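Local coordinates for protein short-chain dehydrogenase/reductase SDR (Paraburkholderia phymatum, PDB 5VA8) that binds NADP and probably catalyses an NADP(H)-dependent oxidation or reduction, as other members of the short-chain dehydrogenase/reductase family do, at residues A57-R60 against A61-V65; S166-T169 against G170-G174; R177-P181 against N182-I186. All coordinates share one frame; numbering follows the deposited sequence.

Contacts 2 and 3 share helix 159-179 and the beta-alpha-beta unit it belongs to, whereas contact 1 ends helix 49-63 near the opposite edge of the Rossmann sheet, its centre about 34 Å from that of contact 2. Contact 2 is the core member, a regular helical turn whose apolar side chains face the sheet and a second subunit. Contact 1 is a surface helix end, rich in alanine and closed by a glycine. Contact 3 is mixed: valine and isoleucine pack inside, while an asparagine and waters finish the turn outside. Contacts 2 and 3 meet where I172 CG2 lies 3.7 Å from I186 CG2.

Contact 1: A57-R60 against A61-V65; sequences AAIR and ANAGV
A58 O accepts a hydrogen bond from the backbone N of N62 at 2.8 Å, a bond of the helical i to i+4 kind. On the N62 side chain, CG set beside the backbone N (chi1 -72°) comes to 3.2 Å from A58 O. The amide nitrogen ND2 is also near that oxygen, but its angle is poor and it makes no hydrogen bond there. Two further bonds continue the ladder: A61 N to A57 O at 3.0 Å and A63 N to I59 O at 2.8 Å. The last rung, G64 N to R60 O at 3.0 Å, is looser in direction, since the donor stands 36° above the carbonyl plane where the chain is already unwinding. G64 has positive phi, 68°, a backbone shape that glycine adopts easily, and this turns the chain out of the helix. The small apolar side chains of A57, A58 and A61 suit the exposed or partly exposed side, because alanine has high helix propensity and no polar end to satisfy. The R60 chain is kinked at chi3, and its NH2 hydrogen-bonds V67 O at the start of strand 67-71. On the inner face I59 CG2 meets A63 CB at 4.5 Å, and both side chains, with V65, rest on A36 of helix 26-37. This turn ends helix 49-63, the crossover between the adjacent parallel strands 41-46 and 67-71, and packs beside helix 26-37.

Contact 2: S166-T169 against G170-G174; sequences SGLT and GFIAG
L168 and I172, one helical turn apart, lay their side chains against each other on the inner face of helix 159-179, where they cross obliquely. L168 has CG anti to the backbone N (chi1 175°), and this carries its CD1 forward to within 3.7 Å of I172 CG1. I172 CG1, set beside the backbone N by chi1 -70°, packs 3.2 Å from L168 O, the oxygen to which I172 N donates at 2.8 Å. Branched aliphatic chains suit this face: L168 reaches P124 and I125 of helix 110-138, and I172 touches I128 there as well as I186 and N188 of strand 184-191. F171 is oriented differently. Its CB sits 3.6 Å from L168 O, which lies at the edge of the ring and near its plane, but the ring itself leads off the helix and makes a T-shaped (edge-to-face) stack with W113 of the second subunit. S166, a small residue, packs on S166 of that same subunit, while its OG bonds N162 O one turn back. T169 OG1 does likewise with R165 O, so each hydroxyl is satisfied within the helix and can be buried. T169 and A173 also pack on Y267 and T266 of the third subunit. G170 N makes the regular helical bond to S166 O at 3.0 Å. Near its start, helix 159-179 gives S161 and R165 to the pocket that holds 3,3',3''-phosphanetriyltripropanoic acid. The contacts with the second subunit are consistent with the four-helix bundle, two long helices from each subunit, through which many short-chain dehydrogenases pair.

Contact 3: R177-P181 against N182-I186; sequences RKVAP and NGVTI
V179 and the pair V184 and I186 face each other across the turn that joins helix 159-179 to strand 184-191, the second half of a beta-alpha-beta unit of the Rossmann fold. The packed side is aliphatic. V179 CG2 occupies the position between its backbone N and carbonyl carbon, and from there it meets I186 CD1 at 3.8 Å, the two chains at about a right angle, and V184 CG1 at 4.0 Å. Beta-branched residues suit the strand and pack beneath the helix end, where V179 and V184 also press on I132 of helix 110-138. The outer side is polar and hydrated. N182 binds V179 O twice, with its backbone N at 3.1 Å and its ND2 at 3.3 Å, both above the same face of its plane, the second bond longer and more bent. ND2 also donates to a water that donates in turn to K178 O. P181 belongs to the short 3-10 turn, and G183, with positive phi (77°), swings the chain into the strand; its N bonds weakly to A180 O and to a water donating to that oxygen. K178 NZ forms a salt bridge with OD1 of D156 of the second subunit. Another water links A180 O to V184 O, and A180 CA, 3.6 Å from V184 O, aims its hydrogen almost straight at that oxygen (170°).

Contact 1: A57-R60 against A61-V65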
ATOM      1  N   ALA A  57     -25.615 -12.090 -30.007  1.00 17.80           N
ATOM      2  CA  ALA A  57     -26.094 -13.356 -30.556  1.00 17.85           C
ATOM      3  C   ALA A  57     -25.243 -14.523 -30.075  1.00 20.00           C
ATOM      4  O   ALA A  57     -25.770 -15.598 -29.770  1.00 20.96           O
ATOM      5  CB  ALA A  57     -26.107 -13.301 -32.083  1.00 19.12           C
ATOM      6  N   ALA A  58     -23.926 -14.328 -29.998  1.00 17.29           N
ATOM      7  CA  ALA A  58     -23.050 -15.396 -29.529  1.00 20.12           C
ATOM      8  C   ALA A  58     -23.368 -15.786 -28.090  1.00 22.19           C
ATOM      9  O   ALA A  58     -23.429 -16.975 -27.766  1.00 19.79           O
ATOM     10  CB  ALA A  58     -21.587 -14.970 -29.659  1.00 20.20           C
ATOM     11  N   ILE A  59     -23.562 -14.800 -27.210  1.00 18.99           N
ATOM     12  CA  ILE A  59     -23.821 -15.116 -25.806  1.00 16.31           C
ATOM     13  C   ILE A  59     -25.173 -15.806 -25.653  1.00 19.32           C
ATOM     14  O   ILE A  59     -25.314 -16.757 -24.871  1.00 20.22           O
ATOM     15  CB  ILE A  59     -23.722 -13.837 -24.952  1.00 16.33           C
ATOM     16  CG1 ILE A  59     -22.291 -13.301 -24.982  1.00 19.48           C
ATOM     17  CG2 ILE A  59     -24.148 -14.107 -23.507  1.00 17.56           C
ATOM     18  CD1 ILE A  59     -22.125 -11.944 -24.279  1.00 21.29           C
ATOM     19  N   ARG A  60     -26.186 -15.347 -26.397  1.00 19.62           N
ATOM     20  CA  ARG A  60     -27.476 -16.036 -26.423  1.00 24.86           C
ATOM     21  C   ARG A  60     -27.312 -17.500 -26.784  1.00 25.49           C
ATOM     22  O   ARG A  60     -27.863 -18.387 -26.119  1.00 27.14           O
ATOM     23  CB  ARG A  60     -28.416 -15.373 -27.431  1.00 25.83           C
ATOM     24  CG  ARG A  60     -29.290 -14.318 -26.842  1.00 25.16           C
ATOM     25  CD  ARG A  60     -30.204 -13.693 -27.893  1.00 19.91           C
ATOM     26  NE  ARG A  60     -30.328 -12.285 -27.577  1.00 20.47           N
ATOM     27  CZ  ARG A  60     -29.860 -11.289 -28.321  1.00 22.58           C
ATOM     28  NH1 ARG A  60     -29.280 -11.532 -29.494  1.00 24.58           N
ATOM     29  NH2 ARG A  60     -30.009 -10.042 -27.898  1.00 22.19           N
ATOM     30  N   ALA A  61     -26.567 -17.769 -27.856  1.00 23.32           N
ATOM     31  CA  ALA A  61     -26.396 -19.142 -28.313  1.00 25.20           C
ATOM     32  C   ALA A  61     -25.580 -19.957 -27.317  1.00 24.76           C
ATOM     33  O   ALA A  61     -25.870 -21.136 -27.090  1.00 31.63           O
ATOM     34  CB  ALA A  61     -25.738 -19.155 -29.694  1.00 23.28           C
ATOM     35  N   ASN A  62     -24.568 -19.341 -26.700  1.00 22.98           N
ATOM     36  CA  ASN A  62     -23.686 -20.070 -25.794  1.00 20.22           C
ATOM     37  C   ASN A  62     -24.357 -20.362 -24.460  1.00 23.79           C
ATOM     38  O   ASN A  62     -24.194 -21.455 -23.899  1.00 27.73           O
ATOM     39  CB  ASN A  62     -22.405 -19.274 -25.549  1.00 22.15           C
ATOM     40  CG  ASN A  62     -21.479 -19.261 -26.746  1.00 26.64           C
ATOM     41  OD1 ASN A  62     -21.628 -20.053 -27.672  1.00 28.86           O
ATOM     42  ND2 ASN A  62     -20.510 -18.349 -26.728  1.00 26.97           N
ATOM     43  N   ALA A  63     -25.095 -19.395 -23.920  1.00 21.65           N
ATOM     44  CA  ALA A  63     -25.484 -19.441 -22.519  1.00 20.83           C
ATOM     45  C   ALA A  63     -26.971 -19.651 -22.282  1.00 22.24           C
ATOM     46  O   ALA A  63     -27.347 -20.073 -21.182  1.00 24.49           O
ATOM     47  CB  ALA A  63     -25.046 -18.152 -21.810  1.00 18.84           C
ATOM     48  N   GLY A  64     -27.823 -19.365 -23.264  1.00 23.10           N
ATOM     49  CA  GLY A  64     -29.243 -19.577 -23.073  1.00 28.29           C
ATOM     50  C   GLY A  64     -29.892 -18.656 -22.067  1.00 33.97           C
ATOM     51  O   GLY A  64     -30.953 -18.987 -21.535  1.00 41.01           O
ATOM     52  N   VAL A  65     -29.275 -17.519 -21.773  1.00 20.20           N
ATOM     53  CA  VAL A  65     -29.844 -16.532 -20.882  1.00 20.56           C
ATOM     54  C   VAL A  65     -30.449 -15.418 -21.727  1.00 20.12           C
ATOM     55  O   VAL A  65     -30.279 -15.368 -22.944  1.00 22.66           O
ATOM     56  CB  VAL A  65     -28.788 -15.960 -19.900  1.00 19.99           C
ATOM     57  CG1 VAL A  65     -28.109 -17.082 -19.122  1.00 20.71           C
ATOM     58  CG2 VAL A  65     -27.758 -15.149 -20.664  1.00 18.50           C
TER

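Contact 2: S166-T169 against G170-G174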
ATOM      1  N   SER A 166      -7.110   6.323 -10.716  1.00 10.64           N
ATOM      2  CA  SER A 166      -6.790   6.466  -9.301  1.00 10.72           C
ATOM      3  C   SER A 166      -7.846   7.297  -8.587  1.00 10.40           C
ATOM      4  O   SER A 166      -8.154   7.047  -7.410  1.00 11.48           O
ATOM      5  CB  SER A 166      -5.409   7.093  -9.139  1.00 11.95           C
ATOM      6  OG  SER A 166      -4.399   6.202  -9.599  1.00 12.90           O
ATOM      7  N   GLY A 167      -8.383   8.307  -9.279  1.00 10.81           N
ATOM      8  CA  GLY A 167      -9.485   9.078  -8.723  1.00  9.05           C
ATOM      9  C   GLY A 167     -10.694   8.216  -8.443  1.00 10.77           C
ATOM     10  O   GLY A 167     -11.297   8.299  -7.367  1.00 11.56           O
ATOM     11  N   LEU A 168     -11.088   7.397  -9.418  1.00 10.37           N
ATOM     12  CA  LEU A 168     -12.195   6.473  -9.176  1.00 10.09           C
ATOM     13  C   LEU A 168     -11.913   5.618  -7.955  1.00  9.55           C
ATOM     14  O   LEU A 168     -12.770   5.456  -7.078  1.00 10.89           O
ATOM     15  CB  LEU A 168     -12.417   5.580 -10.397  1.00 10.55           C
ATOM     16  CG  LEU A 168     -13.487   4.503 -10.190  1.00 11.52           C
ATOM     17  CD1 LEU A 168     -14.835   5.164  -9.918  1.00 11.56           C
ATOM     18  CD2 LEU A 168     -13.579   3.584 -11.417  1.00 12.51           C
ATOM     19  N   THR A 169     -10.710   5.039  -7.903  1.00 10.54           N
ATOM     20  CA  THR A 169     -10.386   4.068  -6.864  1.00 12.52           C
ATOM     21  C   THR A 169     -10.466   4.684  -5.474  1.00 11.78           C
ATOM     22  O   THR A 169     -10.959   4.047  -4.530  1.00 10.25           O
ATOM     23  CB  THR A 169      -8.992   3.504  -7.125  1.00 11.39           C
ATOM     24  OG1 THR A 169      -8.976   2.914  -8.429  1.00 12.09           O
ATOM     25  CG2 THR A 169      -8.644   2.434  -6.092  1.00 12.73           C
ATOM     26  N   GLY A 170      -9.975   5.921  -5.327  1.00 12.06           N
ATOM     27  CA  GLY A 170     -10.054   6.588  -4.038  1.00 12.06           C
ATOM     28  C   GLY A 170     -11.482   6.842  -3.599  1.00 11.25           C
ATOM     29  O   GLY A 170     -11.804   6.740  -2.407  1.00 11.76           O
ATOM     30  N   PHE A 171     -12.357   7.181  -4.550  1.00 10.72           N
ATOM     31  CA  PHE A 171     -13.767   7.358  -4.208  1.00 10.44           C
ATOM     32  C   PHE A 171     -14.428   6.025  -3.879  1.00 11.47           C
ATOM     33  O   PHE A 171     -15.204   5.932  -2.913  1.00 10.80           O
ATOM     34  CB  PHE A 171     -14.519   8.045  -5.354  1.00  9.98           C
ATOM     35  CG  PHE A 171     -16.017   7.984  -5.184  1.00 11.60           C
ATOM     36  CD1 PHE A 171     -16.650   8.795  -4.261  1.00 12.74           C
ATOM     37  CD2 PHE A 171     -16.767   7.076  -5.921  1.00 12.67           C
ATOM     38  CE1 PHE A 171     -18.033   8.715  -4.072  1.00 13.01           C
ATOM     39  CE2 PHE A 171     -18.146   6.991  -5.747  1.00 15.97           C
ATOM     40  CZ  PHE A 171     -18.773   7.820  -4.835  1.00 15.33           C
ATOM     41  N   ILE A 172     -14.162   4.991  -4.684  1.00 11.04           N
ATOM     42  CA  ILE A 172     -14.797   3.687  -4.467  1.00 11.89           C
ATOM     43  C   ILE A 172     -14.516   3.189  -3.057  1.00 11.78           C
ATOM     44  O   ILE A 172     -15.360   2.526  -2.437  1.00 12.63           O
ATOM     45  CB  ILE A 172     -14.312   2.676  -5.526  1.00 11.24           C
ATOM     46  CG1 ILE A 172     -14.878   3.031  -6.906  1.00 11.09           C
ATOM     47  CG2 ILE A 172     -14.654   1.234  -5.123  1.00 11.26           C
ATOM     48  CD1 ILE A 172     -16.413   3.015  -6.966  1.00 12.06           C
ATOM     49  N   ALA A 173     -13.316   3.473  -2.536  1.00  9.50           N
ATOM     50  CA  ALA A 173     -12.969   2.999  -1.195  1.00  9.52           C
ATOM     51  C   ALA A 173     -14.007   3.437  -0.173  1.00 11.09           C
ATOM     52  O   ALA A 173     -14.370   2.666   0.728  1.00 12.89           O
ATOM     53  CB  ALA A 173     -11.580   3.511  -0.793  1.00 13.03           C
ATOM     54  N   GLY A 174     -14.491   4.675  -0.294  1.00 10.83           N
ATOM     55  CA  GLY A 174     -15.473   5.171   0.653  1.00 11.51           C
ATOM     56  C   GLY A 174     -16.855   4.582   0.444  1.00 11.48           C
ATOM     57  O   GLY A 174     -17.500   4.134   1.398  1.00 12.62           O
TER

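Contact 3: R177-P181 against N182-I186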
ATOM      1  N   ARG A 177     -17.420   0.916   1.581  1.00 12.12           N
ATOM      2  CA  ARG A 177     -17.638   0.661   3.000  1.00 13.07           C
ATOM      3  C   ARG A 177     -18.965   1.239   3.480  1.00 13.44           C
ATOM      4  O   ARG A 177     -19.575   0.693   4.406  1.00 15.16           O
ATOM      5  CB  ARG A 177     -16.440   1.188   3.783  1.00 15.66           C
ATOM      6  CG  ARG A 177     -15.215   0.280   3.552  1.00 20.16           C
ATOM      7  CD  ARG A 177     -13.913   1.014   3.687  1.00 20.74           C
ATOM      8  NE  ARG A 177     -12.755   0.129   3.562  1.00 18.31           N
ATOM      9  CZ  ARG A 177     -12.031  -0.004   2.454  1.00 20.10           C
ATOM     10  NH1 ARG A 177     -12.358   0.671   1.359  1.00 15.35           N
ATOM     11  NH2 ARG A 177     -10.978  -0.805   2.439  1.00 18.62           N
ATOM     12  N   LYS A 178     -19.444   2.301   2.828  1.00 15.11           N
ATOM     13  CA  LYS A 178     -20.712   2.931   3.197  1.00 13.54           C
ATOM     14  C   LYS A 178     -21.895   2.000   2.952  1.00 12.01           C
ATOM     15  O   LYS A 178     -22.828   1.939   3.770  1.00 15.00           O
ATOM     16  CB  LYS A 178     -20.875   4.227   2.394  1.00 16.21           C
ATOM     17  CG  LYS A 178     -22.177   4.966   2.647  1.00 20.98           C
ATOM     18  CD  LYS A 178     -22.240   5.408   4.094  1.00 28.77           C
ATOM     19  CE  LYS A 178     -22.336   6.915   4.211  1.00 36.98           C
ATOM     20  NZ  LYS A 178     -22.351   7.326   5.640  1.00 34.11           N
ATOM     21  N   VAL A 179     -21.894   1.285   1.823  1.00 13.13           N
ATOM     22  CA  VAL A 179     -23.045   0.481   1.428  1.00 14.07           C
ATOM     23  C   VAL A 179     -22.913  -0.974   1.848  1.00 15.69           C
ATOM     24  O   VAL A 179     -23.870  -1.750   1.688  1.00 15.65           O
ATOM     25  CB  VAL A 179     -23.303   0.566  -0.093  1.00 14.43           C
ATOM     26  CG1 VAL A 179     -23.501   2.013  -0.508  1.00 16.90           C
ATOM     27  CG2 VAL A 179     -22.160  -0.068  -0.884  1.00 13.55           C
ATOM     28  N   ALA A 180     -21.770  -1.361   2.407  1.00 13.71           N
ATOM     29  CA  ALA A 180     -21.578  -2.752   2.807  1.00 14.23           C
ATOM     30  C   ALA A 180     -22.616  -3.286   3.796  1.00 14.01           C
ATOM     31  O   ALA A 180     -22.868  -4.505   3.759  1.00 14.14           O
ATOM     32  CB  ALA A 180     -20.162  -2.932   3.386  1.00 14.72           C
ATOM     33  N   PRO A 181     -23.230  -2.488   4.682  1.00 12.10           N
ATOM     34  CA  PRO A 181     -24.227  -3.071   5.599  1.00 14.83           C
ATOM     35  C   PRO A 181     -25.425  -3.677   4.899  1.00 16.11           C
ATOM     36  O   PRO A 181     -26.164  -4.450   5.529  1.00 15.85           O
ATOM     37  CB  PRO A 181     -24.642  -1.873   6.466  1.00 15.40           C
ATOM     38  CG  PRO A 181     -23.444  -0.999   6.478  1.00 13.64           C
ATOM     39  CD  PRO A 181     -22.873  -1.115   5.098  1.00 13.56           C
ATOM     40  N   ASN A 182     -25.638  -3.353   3.622  1.00 15.64           N
ATOM     41  CA  ASN A 182     -26.842  -3.717   2.884  1.00 19.45           C
ATOM     42  C   ASN A 182     -26.622  -4.875   1.917  1.00 17.82           C
ATOM     43  O   ASN A 182     -27.413  -5.052   0.987  1.00 17.65           O
ATOM     44  CB  ASN A 182     -27.364  -2.501   2.124  1.00 21.10           C
ATOM     45  CG  ASN A 182     -27.501  -1.295   3.012  1.00 27.98           C
ATOM     46  OD1 ASN A 182     -28.400  -1.240   3.849  1.00 27.41           O
ATOM     47  ND2 ASN A 182     -26.605  -0.319   2.846  1.00 25.11           N
ATOM     48  N   GLY A 183     -25.575  -5.664   2.110  1.00 14.79           N
ATOM     49  CA  GLY A 183     -25.395  -6.825   1.260  1.00 15.17           C
ATOM     50  C   GLY A 183     -24.857  -6.507  -0.114  1.00 12.94           C
ATOM     51  O   GLY A 183     -24.938  -7.358  -1.011  1.00 14.42           O
ATOM     52  N   VAL A 184     -24.318  -5.308  -0.302  1.00 13.68           N
ATOM     53  CA  VAL A 184     -23.735  -4.868  -1.564  1.00 11.22           C
ATOM     54  C   VAL A 184     -22.224  -4.854  -1.401  1.00 11.61           C
ATOM     55  O   VAL A 184     -21.707  -4.391  -0.374  1.00 12.83           O
ATOM     56  CB  VAL A 184     -24.249  -3.470  -1.951  1.00 13.49           C
ATOM     57  CG1 VAL A 184     -23.616  -2.990  -3.255  1.00 11.28           C
ATOM     58  CG2 VAL A 184     -25.765  -3.490  -2.051  1.00 14.56           C
ATOM     59  N   THR A 185     -21.510  -5.366  -2.401  1.00 10.76           N
ATOM     60  CA  THR A 185     -20.062  -5.224  -2.433  1.00  9.62           C
ATOM     61  C   THR A 185     -19.665  -4.440  -3.672  1.00 11.38           C
ATOM     62  O   THR A 185     -20.361  -4.461  -4.692  1.00 11.58           O
ATOM     63  CB  THR A 185     -19.333  -6.567  -2.445  1.00 10.55           C
ATOM     64  OG1 THR A 185     -19.580  -7.223  -3.696  1.00 13.03           O
ATOM     65  CG2 THR A 185     -19.803  -7.450  -1.284  1.00 12.39           C
ATOM     66  N   ILE A 186     -18.560  -3.711  -3.553  1.00 10.93           N
ATOM     67  CA  ILE A 186     -18.032  -2.901  -4.646  1.00 10.23           C
ATOM     68  C   ILE A 186     -16.530  -3.127  -4.657  1.00 11.24           C
ATOM     69  O   ILE A 186     -15.850  -2.819  -3.672  1.00 12.16           O
ATOM     70  CB  ILE A 186     -18.341  -1.404  -4.485  1.00 10.93           C
ATOM     71  CG1 ILE A 186     -19.847  -1.175  -4.342  1.00 11.88           C
ATOM     72  CG2 ILE A 186     -17.772  -0.624  -5.685  1.00 12.11           C
ATOM     73  CD1 ILE A 186     -20.239   0.298  -4.129  1.00 12.31           C
TER
HETATM   74  O   HOH W   1     -25.487   1.866   4.097  1.00 38.48           O
HETATM   75  O   HOH W   2     -21.534  -6.052   1.913  1.00 14.87           O
HETATM   76  O   HOH W   3     -24.098  -7.152   4.466  1.00 23.58           O